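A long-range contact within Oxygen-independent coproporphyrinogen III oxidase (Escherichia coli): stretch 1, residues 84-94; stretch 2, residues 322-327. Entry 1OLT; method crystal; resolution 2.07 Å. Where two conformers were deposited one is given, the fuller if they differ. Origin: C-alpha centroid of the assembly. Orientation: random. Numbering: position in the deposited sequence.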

ATOM      1  N   GLN A  84      18.693   2.549 -18.247  1.00 12.21           N
ATOM      2  CA  GLN A  84      19.744   2.180 -17.320  1.00 12.86           C
ATOM      3  C   GLN A  84      19.148   1.389 -16.130  1.00 12.99           C
ATOM      4  O   GLN A  84      19.714   0.433 -15.710  1.00 12.93           O
ATOM      5  N   TYR A  85      17.990   1.803 -15.655  1.00 10.88           N
ATOM      6  CA  TYR A  85      17.366   1.163 -14.546  1.00 11.38           C
ATOM      7  C   TYR A  85      16.897  -0.252 -14.897  1.00 11.73           C
ATOM      8  O   TYR A  85      17.116  -1.189 -14.115  1.00 11.74           O
ATOM      9  N   LEU A  86      16.286  -0.433 -16.062  1.00 11.26           N
ATOM     10  CA  LEU A  86      15.929  -1.748 -16.529  1.00 12.06           C
ATOM     11  C   LEU A  86      17.155  -2.606 -16.806  1.00 12.48           C
ATOM     12  O   LEU A  86      17.079  -3.831 -16.614  1.00 11.84           O
ATOM     13  N   ASP A  87      18.300  -2.006 -17.155  1.00 11.87           N
ATOM     14  CA  ASP A  87      19.542  -2.795 -17.250  1.00 12.09           C
ATOM     15  C   ASP A  87      19.853  -3.410 -15.879  1.00 11.60           C
ATOM     16  O   ASP A  87      20.285  -4.551 -15.802  1.00 11.24           O
ATOM     17  N   ALA A  88      19.696  -2.625 -14.822  1.00 12.19           N
ATOM     18  CA  ALA A  88      19.975  -3.088 -13.449  1.00 12.98           C
ATOM     19  C   ALA A  88      18.950  -4.115 -12.960  1.00 12.47           C
ATOM     20  O   ALA A  88      19.314  -5.089 -12.355  1.00 13.19           O
ATOM     21  N   LEU A  89      17.688  -3.887 -13.251  1.00 13.10           N
ATOM     22  CA  LEU A  89      16.603  -4.825 -12.935  1.00 13.14           C
ATOM     23  C   LEU A  89      16.816  -6.159 -13.635  1.00 11.94           C
ATOM     24  O   LEU A  89      16.675  -7.220 -12.995  1.00 11.04           O
ATOM     25  N   GLU A  90      17.233  -6.122 -14.889  1.00 10.83           N
ATOM     26  CA  GLU A  90      17.615  -7.363 -15.581  1.00 11.71           C
ATOM     27  C   GLU A  90      18.646  -8.194 -14.775  1.00 10.84           C
ATOM     28  O   GLU A  90      18.524  -9.401 -14.634  1.00 11.54           O
ATOM     29  N   GLN A  91      19.683  -7.542 -14.309  1.00 10.88           N
ATOM     30  CA  GLN A  91      20.729  -8.221 -13.555  1.00 11.74           C
ATOM     31  C   GLN A  91      20.160  -8.716 -12.183  1.00 11.36           C
ATOM     32  O   GLN A  91      20.381  -9.865 -11.784  1.00  9.98           O
ATOM     33  N   GLU A  92      19.353  -7.907 -11.537  1.00 10.46           N
ATOM     34  CA  GLU A  92      18.739  -8.345 -10.275  1.00 11.18           C
ATOM     35  C   GLU A  92      17.855  -9.599 -10.503  1.00 10.62           C
ATOM     36  O   GLU A  92      17.950 -10.589  -9.736  1.00 10.17           O
ATOM     37  N   ILE A  93      17.059  -9.568 -11.556  1.00  9.91           N
ATOM     38  CA  ILE A  93      16.144 -10.614 -11.869  1.00 13.14           C
ATOM     39  C   ILE A  93      16.921 -11.885 -12.204  1.00 14.56           C
ATOM     40  O   ILE A  93      16.614 -13.016 -11.691  1.00 16.06           O
ATOM     41  N   VAL A  94      17.961 -11.713 -13.002  1.00 14.11           N
ATOM     42  CA  VAL A  94      18.784 -12.831 -13.429  1.00 15.73           C
ATOM     43  C   VAL A  94      19.468 -13.540 -12.250  1.00 14.73           C
ATOM     44  O   VAL A  94      19.614 -14.727 -12.254  1.00 13.85           O
ATOM     45  N   LEU A 322       8.464 -11.089  -3.122  1.00 11.34           N
ATOM     46  CA  LEU A 322       9.775 -10.667  -3.540  1.00 11.55           C
ATOM     47  C   LEU A 322       9.704  -9.281  -4.144  1.00 11.05           C
ATOM     48  O   LEU A 322       8.996  -9.034  -5.139  1.00 10.70           O
ATOM     49  N   GLY A 323      10.505  -8.394  -3.597  1.00 11.70           N
ATOM     50  CA  GLY A 323      10.518  -7.024  -4.006  1.00 12.27           C
ATOM     51  C   GLY A 323      11.816  -6.760  -4.759  1.00 12.11           C
ATOM     52  O   GLY A 323      12.922  -7.093  -4.275  1.00 12.13           O
ATOM     53  N   MET A 324      11.691  -6.183  -5.948  0.50 12.34           N
ATOM     54  CA  MET A 324      12.861  -5.895  -6.827  0.50 12.38           C
ATOM     55  C   MET A 324      12.903  -4.403  -7.103  0.50 12.10           C
ATOM     56  O   MET A 324      11.860  -3.738  -7.112  0.50 13.00           O
ATOM     57  N   GLY A 325      14.096  -3.859  -7.315  1.00 11.89           N
ATOM     58  CA  GLY A 325      14.296  -2.456  -7.602  1.00 12.29           C
ATOM     59  C   GLY A 325      14.652  -1.629  -6.343  1.00 11.33           C
ATOM     60  O   GLY A 325      14.660  -2.120  -5.192  1.00 10.82           O
ATOM     61  N   VAL A 326      15.023  -0.395  -6.570  1.00 12.41           N
ATOM     62  CA  VAL A 326      15.466   0.475  -5.509  1.00 12.51           C
ATOM     63  C   VAL A 326      14.343   0.634  -4.442  1.00 12.44           C
ATOM     64  O   VAL A 326      13.207   0.857  -4.789  1.00 14.36           O
ATOM     65  N   SER A 327      14.705   0.489  -3.161  1.00 13.12           N
ATOM     66  CA  SER A 327      13.848   0.560  -1.986  1.00 12.45           C
ATOM     67  C   SER A 327      12.901  -0.615  -1.781  1.00 13.51           C
ATOM     68  O   SER A 327      12.250  -0.659  -0.753  1.00 12.44           O
TER

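A helix that packs against a strand and the residues that follow it can do two things at once: its apolar side chains fill the space between the backbones, and its polar ones can bond to backbone amides at the margin of the apolar contact. The contact between residues 84-94 and 322-327 of this oxidase illustrates both. The helix and the strand run roughly antiparallel, at 150°, with their axes 10.1 Å apart at closest approach, and touching residues are at least 231 positions apart in sequence.

The apolar centre is built from Leu89, Ile93 and Met324. Met324 directs its CA-to-CB bond toward the helix, but with chi1 m, chi2 t and chi3 m the end of its side chain leads away again. The helix meets it at two points. Leu89, in the m,t rotamer common for leucine on helices, sets out sideways and then brings its tip nearer, so that CD2 lies 4.3 Å from Met324 CB. One turn along, Ile93, also m,t, points sideways and packs CG1 at 3.8 Å from Met324 SD. The same Leu89 methyl, CD2, reaches 3.7 Å from Gly325 N, covering backbone as well as side chain. Here the two backbones come close, with the CA atoms of Leu89 and Gly325 6.3 Å apart.

The phi/psi of Gly325, 96/171, would jam a CB against the carbonyl O of Met324, which by itself calls for glycine. The surroundings add a second restriction, since an ideal CB at Gly325 would lie 2.5 Å from Tyr85 OH, a clash. In its absence, Tyr85 OH can sit 3.1 Å from Gly325 CA.

Tyr85 has chi1 t; its CA-to-CB bond points sideways to the other stretch, while the end of the side chain comes nearer and carries the hydroxyl to Gly325 and Val326. Val326, with chi1 p, offers it an apolar neighbour: Tyr85 CE1 lies 4.2 Å from Val326 CG1. The backbone of Val326 supplies the polar partner, as Val326 N approaches the ring at its edge, near the ring plane, and donates a hydrogen bond of 2.9 Å to Tyr85 OH.

Glu92 completes the polar edge. It points toward the strand and, with chi1 and chi2 both t, extends its carboxylate to the backbone. Gly325 N donates to Glu92 OE1 at 2.8 Å, with an angle of 154° at the hydrogen. The consecutive amides of Gly325 and Val326 are thus taken up by two helix side chains, Glu92 and Tyr85. The other carboxylate oxygen, Glu92 OE2, lies 3.5 Å from Met324 CA. The O of water 1 is 2.7 Å from Glu92 OE2 and 2.9 Å from Gly323 O, within hydrogen-bonding distance of both; Glu92 OE2 and Gly323 O are themselves 3.9 Å apart. The general lesson is that buried polar side chains can extend an apolar interface by bonding to backbone amides at its margin, as Tyr85 and Glu92 do here.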

ATOM      1  CB  GLN A  84      20.473   3.398 -16.746  1.00 13.19           C
ATOM      2  CG  GLN A  84      21.129   4.320 -17.760  1.00 16.27           C
ATOM      3  CD  GLN A  84      21.764   5.550 -17.131  1.00 20.43           C
ATOM      4  OE1 GLN A  84      21.277   6.025 -16.096  1.00 17.88           O
ATOM      5  NE2 GLN A  84      22.905   6.050 -17.741  1.00 16.94           N
ATOM      6  CB  TYR A  85      16.205   2.038 -14.058  1.00 11.94           C
ATOM      7  CG  TYR A  85      15.574   1.537 -12.787  1.00 10.97           C
ATOM      8  CD1 TYR A  85      16.247   1.638 -11.610  1.00 11.65           C
ATOM      9  CD2 TYR A  85      14.337   0.983 -12.789  1.00 13.66           C
ATOM     10  CE1 TYR A  85      15.690   1.179 -10.421  1.00 12.57           C
ATOM     11  CE2 TYR A  85      13.725   0.547 -11.585  1.00 11.89           C
ATOM     12  CZ  TYR A  85      14.444   0.635 -10.409  1.00 12.32           C
ATOM     13  OH  TYR A  85      13.907   0.222  -9.188  1.00 12.99           O
ATOM     14  CB  LEU A  86      15.045  -1.713 -17.789  1.00 12.98           C
ATOM     15  CG  LEU A  86      13.603  -1.221 -17.697  1.00 18.62           C
ATOM     16  CD1 LEU A  86      12.722  -1.586 -18.888  1.00 21.95           C
ATOM     17  CD2 LEU A  86      12.989  -1.602 -16.527  1.00 22.93           C
ATOM     18  CB  ASP A  87      20.748  -1.997 -17.728  1.00 10.30           C
ATOM     19  CG  ASP A  87      20.646  -1.576 -19.165  1.00 14.39           C
ATOM     20  OD1 ASP A  87      19.905  -2.191 -19.961  1.00 11.43           O
ATOM     21  OD2 ASP A  87      21.332  -0.596 -19.614  1.00 15.33           O
ATOM     22  CB  ALA A  88      20.036  -1.937 -12.507  1.00 14.66           C
ATOM     23  CB  LEU A  89      15.238  -4.295 -13.314  1.00 12.34           C
ATOM     24  CG  LEU A  89      14.614  -3.252 -12.398  1.00 15.96           C
ATOM     25  CD1 LEU A  89      13.352  -2.787 -13.085  1.00 16.66           C
ATOM     26  CD2 LEU A  89      14.292  -3.927 -11.042  1.00 20.30           C
ATOM     27  CB  GLU A  90      18.180  -7.080 -16.977  1.00 12.09           C
ATOM     28  CG  GLU A  90      18.661  -8.348 -17.707  1.00 11.75           C
ATOM     29  CD  GLU A  90      19.085  -8.111 -19.187  1.00 15.75           C
ATOM     30  OE1 GLU A  90      19.329  -6.957 -19.599  1.00 12.53           O
ATOM     31  OE2 GLU A  90      19.261  -9.117 -19.951  1.00 14.85           O
ATOM     32  CB  GLN A  91      21.932  -7.333 -13.357  1.00 12.07           C
ATOM     33  CG  GLN A  91      22.764  -7.018 -14.642  1.00 13.87           C
ATOM     34  CD  GLN A  91      23.101  -8.226 -15.434  1.00 15.97           C
ATOM     35  OE1 GLN A  91      23.444  -9.237 -14.855  1.00 16.88           O
ATOM     36  NE2 GLN A  91      22.875  -8.181 -16.759  1.00 13.28           N
ATOM     37  CB  GLU A  92      17.948  -7.206  -9.567  1.00 10.40           C
ATOM     38  CG  GLU A  92      17.499  -7.587  -8.186  1.00 14.02           C
ATOM     39  CD  GLU A  92      16.644  -6.489  -7.441  1.00 14.66           C
ATOM     40  OE1 GLU A  92      16.349  -5.410  -8.026  1.00 11.44           O
ATOM     41  OE2 GLU A  92      16.259  -6.764  -6.279  1.00 15.56           O
ATOM     42  CB  ILE A  93      15.206 -10.212 -13.004  1.00 12.78           C
ATOM     43  CG1 ILE A  93      14.200  -9.179 -12.473  1.00 15.22           C
ATOM     44  CG2 ILE A  93      14.533 -11.396 -13.558  1.00 12.83           C
ATOM     45  CD1 ILE A  93      13.533  -8.348 -13.522  1.00 15.52           C
ATOM     46  CB  VAL A  94      19.812 -12.279 -14.527  1.00 16.84           C
ATOM     47  CG1 VAL A  94      21.048 -12.929 -14.483  1.00 19.60           C
ATOM     48  CG2 VAL A  94      19.095 -12.335 -15.924  1.00 18.31           C
ATOM     49  CB  LEU A 322      10.369 -11.630  -4.582  1.00 10.85           C
ATOM     50  CG  LEU A 322      11.715 -11.222  -5.122  1.00 12.66           C
ATOM     51  CD1 LEU A 322      12.841 -11.259  -4.066  1.00 13.05           C
ATOM     52  CD2 LEU A 322      12.101 -12.094  -6.368  1.00 14.62           C
ATOM     53  CB  MET A 324      12.716  -6.638  -8.147  0.50 12.71           C
ATOM     54  CG  MET A 324      12.946  -8.156  -8.097  0.50 14.97           C
ATOM     55  SD  MET A 324      11.992  -9.014  -9.419  0.50 14.82           S
ATOM     56  CE  MET A 324      10.421  -9.186  -8.591  0.50 17.25           C
ATOM     57  CB  VAL A 326      15.920   1.892  -6.100  1.00 13.27           C
ATOM     58  CG1 VAL A 326      14.754   2.696  -6.650  1.00 13.98           C
ATOM     59  CG2 VAL A 326      16.589   2.682  -5.050  1.00 13.43           C
ATOM     60  CB  SER A 327      13.039   1.848  -1.918  1.00 13.82           C
ATOM     61  OG  SER A 327      11.845   1.807  -2.716  1.00 13.40           O
TER
HETATM   62  O   HOH W   1      15.028  -8.869  -5.039  1.00 29.04           O